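Local atomic coordinates of putative non-ribosomal peptide synthetase (Actinomadura parvosata subsp. kistnae, PDB entry 6M7L), a protein that probably takes part in non-ribosomal peptide synthesis through a domain of the condensation family, many members of which join carrier-bound building blocks by an amide bond. Residues A[277-282]-A[452-457]; A[247-252]-A[442-447]. All coordinates share one frame; numbering follows the deposited sequence.

Contact 1. Residues A[277-282]-A[452-457]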
loop_
_atom_site.group_PDB
_atom_site.type_symbol
_atom_site.label_atom_id
_atom_site.label_comp_id
_atom_site.label_asym_id
_atom_site.label_seq_id
_atom_site.Cartn_x
_atom_site.Cartn_y
_atom_site.Cartn_z
ATOM N N HIS A 277 16.396 -15.902 16.096
ATOM C CA HIS A 277 16.834 -15.340 17.371
ATOM C C HIS A 277 17.733 -16.319 18.116
ATOM O O HIS A 277 18.807 -15.946 18.602
ATOM C CB HIS A 277 15.607 -14.972 18.211
ATOM C CG HIS A 277 15.924 -14.351 19.538
ATOM N ND1 HIS A 277 17.210 -14.170 19.998
ATOM C CD2 HIS A 277 15.108 -13.867 20.505
ATOM C CE1 HIS A 277 17.174 -13.607 21.193
ATOM N NE2 HIS A 277 15.910 -13.411 21.522
ATOM N N ALA A 278 17.311 -17.583 18.206
ATOM C CA ALA A 278 18.111 -18.585 18.901
ATOM C C ALA A 278 19.443 -18.808 18.197
ATOM O O ALA A 278 20.497 -18.863 18.841
ATOM C CB ALA A 278 17.330 -19.894 19.015
ATOM N N ALA A 279 19.414 -18.935 16.867
ATOM C CA ALA A 279 20.648 -19.135 16.113
ATOM C C ALA A 279 21.609 -17.971 16.314
ATOM O O ALA A 279 22.790 -18.171 16.620
ATOM C CB ALA A 279 20.329 -19.323 14.631
ATOM N N LEU A 280 21.114 -16.741 16.153
ATOM C CA LEU A 280 21.959 -15.566 16.336
ATOM C C LEU A 280 22.501 -15.494 17.758
ATOM O O LEU A 280 23.659 -15.115 17.973
ATOM C CB LEU A 280 21.167 -14.302 15.992
ATOM C CG LEU A 280 21.911 -12.969 15.888
ATOM C CD1 LEU A 280 22.974 -13.024 14.803
ATOM C CD2 LEU A 280 20.926 -11.844 15.615
ATOM N N ALA A 281 21.679 -15.867 18.743
ATOM C CA ALA A 281 22.127 -15.858 20.131
ATOM C C ALA A 281 23.260 -16.851 20.361
ATOM O O ALA A 281 24.134 -16.611 21.202
ATOM C CB ALA A 281 20.953 -16.162 21.060
ATOM N N MET A 282 23.260 -17.970 19.635
ATOM C CA MET A 282 24.369 -18.911 19.735
ATOM C C MET A 282 25.629 -18.339 19.100
ATOM O O MET A 282 26.720 -18.439 19.672
ATOM C CB MET A 282 23.997 -20.240 19.074
ATOM C CG MET A 282 22.762 -20.897 19.662
ATOM S SD MET A 282 22.334 -22.464 18.877
ATOM C CE MET A 282 23.671 -23.507 19.444
ATOM N N ALA A 452 25.973 -20.668 8.089
ATOM C CA ALA A 452 26.446 -21.990 8.483
ATOM C C ALA A 452 25.759 -22.454 9.759
ATOM O O ALA A 452 25.278 -23.591 9.844
ATOM C CB ALA A 452 27.965 -21.972 8.662
ATOM N N LEU A 453 25.692 -21.577 10.762
ATOM C CA LEU A 453 25.047 -21.937 12.019
ATOM C C LEU A 453 23.567 -22.241 11.814
ATOM O O LEU A 453 23.035 -23.193 12.397
ATOM C CB LEU A 453 25.234 -20.816 13.039
ATOM C CG LEU A 453 24.690 -21.111 14.435
ATOM C CD1 LEU A 453 25.183 -22.462 14.893
ATOM C CD2 LEU A 453 25.115 -20.038 15.411
ATOM N N LEU A 454 22.888 -21.441 10.989
ATOM C CA LEU A 454 21.483 -21.697 10.682
ATOM C C LEU A 454 21.301 -23.072 10.054
ATOM O O LEU A 454 20.399 -23.828 10.433
ATOM C CB LEU A 454 20.943 -20.613 9.749
ATOM C CG LEU A 454 20.729 -19.209 10.310
ATOM C CD1 LEU A 454 20.658 -18.210 9.174
ATOM C CD2 LEU A 454 19.459 -19.162 11.136
ATOM N N GLU A 455 22.151 -23.411 9.084
ATOM C CA GLU A 455 22.052 -24.713 8.436
ATOM C C GLU A 455 22.363 -25.847 9.403
ATOM O O GLU A 455 21.774 -26.928 9.298
ATOM C CB GLU A 455 22.991 -24.767 7.230
ATOM C CG GLU A 455 22.607 -23.821 6.105
ATOM C CD GLU A 455 23.605 -23.833 4.963
ATOM O OE1 GLU A 455 24.786 -24.157 5.205
ATOM O OE2 GLU A 455 23.204 -23.518 3.821
ATOM N N GLN A 456 23.272 -25.620 10.353
ATOM C CA GLN A 456 23.650 -26.683 11.277
ATOM C C GLN A 456 22.529 -26.985 12.263
ATOM O O GLN A 456 22.100 -28.138 12.393
ATOM C CB GLN A 456 24.932 -26.307 12.017
ATOM C CG GLN A 456 25.398 -27.363 13.004
ATOM C CD GLN A 456 26.800 -27.105 13.509
ATOM O OE1 GLN A 456 27.383 -26.055 13.237
ATOM N NE2 GLN A 456 27.354 -28.064 14.242
ATOM N N VAL A 457 22.041 -25.963 12.972
ATOM C CA VAL A 457 21.018 -26.197 13.986
ATOM C C VAL A 457 19.710 -26.647 13.348
ATOM O O VAL A 457 18.902 -27.329 13.990
ATOM C CB VAL A 457 20.817 -24.944 14.858
ATOM C CG1 VAL A 457 22.111 -24.582 15.578
ATOM C CG2 VAL A 457 20.314 -23.778 14.020
#

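Contact 2. Residues A[247-252]-A[442-447]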
loop_
_atom_site.group_PDB
_atom_site.type_symbol
_atom_site.label_atom_id
_atom_site.label_comp_id
_atom_site.label_asym_id
_atom_site.label_seq_id
_atom_site.Cartn_x
_atom_site.Cartn_y
_atom_site.Cartn_z
ATOM N N GLY A 247 26.994 -0.067 6.594
ATOM C CA GLY A 247 26.933 -0.828 5.369
ATOM C C GLY A 247 26.005 -2.021 5.540
ATOM O O GLY A 247 25.370 -2.212 6.574
ATOM N N SER A 248 25.939 -2.839 4.494
ATOM C CA SER A 248 25.156 -4.062 4.578
ATOM C C SER A 248 25.743 -5.104 3.641
ATOM O O SER A 248 26.265 -4.779 2.570
ATOM C CB SER A 248 23.679 -3.820 4.241
ATOM O OG SER A 248 23.490 -3.677 2.847
ATOM N N VAL A 249 25.656 -6.362 4.062
ATOM C CA VAL A 249 26.021 -7.497 3.224
ATOM C C VAL A 249 24.792 -8.390 3.101
ATOM O O VAL A 249 23.976 -8.453 4.033
ATOM C CB VAL A 249 27.224 -8.260 3.799
ATOM C CG1 VAL A 249 28.447 -7.356 3.848
ATOM C CG2 VAL A 249 26.902 -8.809 5.180
ATOM N N PRO A 250 24.601 -9.075 1.978
ATOM C CA PRO A 250 23.430 -9.942 1.838
ATOM C C PRO A 250 23.564 -11.199 2.684
ATOM O O PRO A 250 24.662 -11.644 3.025
ATOM C CB PRO A 250 23.412 -10.275 0.343
ATOM C CG PRO A 250 24.839 -10.151 -0.076
ATOM C CD PRO A 250 25.415 -9.038 0.751
ATOM N N LEU A 251 22.411 -11.768 3.031
ATOM C CA LEU A 251 22.353 -13.023 3.779
ATOM C C LEU A 251 21.187 -13.838 3.237
ATOM O O LEU A 251 20.027 -13.443 3.388
ATOM C CB LEU A 251 22.201 -12.775 5.281
ATOM C CG LEU A 251 22.351 -14.003 6.183
ATOM C CD1 LEU A 251 23.142 -13.659 7.434
ATOM C CD2 LEU A 251 20.996 -14.580 6.558
ATOM N N ARG A 252 21.495 -14.969 2.607
ATOM C CA ARG A 252 20.492 -15.850 2.031
ATOM C C ARG A 252 20.594 -17.234 2.655
ATOM O O ARG A 252 21.694 -17.764 2.837
ATOM C CB ARG A 252 20.646 -15.953 0.509
ATOM C CG ARG A 252 19.907 -14.875 -0.267
ATOM C CD ARG A 252 19.836 -15.211 -1.753
ATOM N NE ARG A 252 18.603 -14.718 -2.366
ATOM C CZ ARG A 252 18.509 -13.596 -3.071
ATOM N NH1 ARG A 252 19.581 -12.838 -3.264
ATOM N NH2 ARG A 252 17.343 -13.232 -3.589
ATOM N N GLY A 442 34.682 -8.401 7.160
ATOM C CA GLY A 442 34.266 -8.865 8.472
ATOM C C GLY A 442 32.776 -9.117 8.572
ATOM O O GLY A 442 32.339 -9.968 9.351
ATOM N N ALA A 443 31.977 -8.389 7.788
ATOM C CA ALA A 443 30.537 -8.618 7.776
ATOM C C ALA A 443 30.173 -9.830 6.926
ATOM O O ALA A 443 29.325 -10.635 7.325
ATOM C CB ALA A 443 29.811 -7.374 7.270
ATOM N N GLU A 444 30.797 -9.969 5.751
ATOM C CA GLU A 444 30.598 -11.169 4.945
ATOM C C GLU A 444 30.986 -12.420 5.719
ATOM O O GLU A 444 30.268 -13.427 5.690
ATOM C CB GLU A 444 31.408 -11.081 3.653
ATOM C CG GLU A 444 30.806 -10.202 2.576
ATOM C CD GLU A 444 31.680 -10.141 1.339
ATOM O OE1 GLU A 444 32.837 -10.604 1.409
ATOM O OE2 GLU A 444 31.212 -9.632 0.300
ATOM N N ALA A 445 32.126 -12.376 6.414
ATOM C CA ALA A 445 32.527 -13.500 7.252
ATOM C C ALA A 445 31.490 -13.774 8.331
ATOM O O ALA A 445 31.236 -14.932 8.681
ATOM C CB ALA A 445 33.894 -13.227 7.879
ATOM N N LEU A 446 30.876 -12.719 8.867
ATOM C CA LEU A 446 29.835 -12.897 9.872
ATOM C C LEU A 446 28.569 -13.479 9.254
ATOM O O LEU A 446 27.983 -14.428 9.791
ATOM C CB LEU A 446 29.540 -11.563 10.554
ATOM C CG LEU A 446 29.702 -11.571 12.070
ATOM C CD1 LEU A 446 29.399 -10.199 12.641
ATOM C CD2 LEU A 446 28.802 -12.624 12.685
ATOM N N ALA A 447 28.131 -12.919 8.124
ATOM C CA ALA A 447 26.945 -13.433 7.447
ATOM C C ALA A 447 27.119 -14.902 7.081
ATOM O O ALA A 447 26.233 -15.727 7.335
ATOM C CB ALA A 447 26.650 -12.598 6.201
#

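Contact 1. Residues A[277-282]-A[452-457]
A279 and L454 meet where the two helices come closest: the methyl CB of A279 lies 3.6 Å from CD2 of L454, and their CA atoms are 6.1 Å apart. L454 does not start out aimed at the other helix; the end of its side chain brings CD2 up to the alanine. Nearer M282, L453 reaches across with its own CD2, which settles against the CB of M282 at 3.8 Å and beside the carbonyl O of A279. Its CG stands anti to the backbone N (chi1 -176°), and this carries the branch toward the partner helix. M282 completes the set from one turn further on. Its CG stands anti to the carbonyl carbon (chi1 -58°) and the chain is extended to SD, which puts the sulfur 3.9 Å from CG1 of V457, the two side chains sliding by in opposite directions.

The contact is wholly apolar between side chains, and all five touching residues are buried. At the crossing the local axes are 9.6 Å apart and inclined at 119°, with only the methyl of A279 on the first helix facing L454, and L453, M282 and V457 filling in beside it. Helix 272-288 is thus joined to the last helix, 440-459, within the helical layer of one lobe, consistent with the condensation-domain fold. Further out, helix 331-346 lines one side, with I334 touching M282 and F331 touching V457. L261 of helix 255-267 backs both L454 and V457, while V463, L465 and V468, in the loops, close over V457, M282 and L453.

Contact 2. Residues A[247-252]-A[442-447]
A443 presents its methyl to the isopropyl group of V249: CB lies 3.7 Å from CG1 and 3.9 Å from CG2. V249 CG2 also rests over the backbone carbonyl of A443. CG1 stands anti to the carbonyl carbon of V249 (chi1 -62°) and reaches on to E444, whose CG is 3.9 Å from it. Only the aliphatic part of E444 joins in here; its carboxylate turns to R440, with which OE2 forms a salt bridge. One turn beyond A443 comes A447, the methyl of which sits above the strand, 3.9 Å from CD1 of L251 and close to CG2 of V249 and to the carbonyl O of P250. L251 CD1 also comes within 3.7 Å of A447 O.

Helix 440-459 packs here on the outermost strand, 246-253, of the four-stranded sheet, 27° apart in local direction, as helices cover sheets in the lobes of condensation-type domains. In that sheet V249 touches L431 of strand 424-434, and L251 touches L412 and L414 of strand 410-418. Cohesion is therefore by van der Waals packing of methyl and methylene groups against one another and against backbone carbonyls, with the charge of E444 kept at the exposed margin.

Overall arrangement
Following the chain from the N terminus, strand 246-253 comes first, then helix 255-267 and helix 272-288, and much later helix 440-459, near the end of the modelled chain. That last helix serves both contacts: its earlier part returns to the strand in contact 2, closing a loop of 189 residues, and its later part reaches helix 272-288 in contact 1, closing one of 169. The segments alternate, so the two closures cross. Their centres are 15 Å apart and their nearest atoms about 4 Å. Helix 440-459 thus ties the edge of the four-stranded sheet to the helices packed beside it, consistent with the C-terminal lobe of a condensation domain.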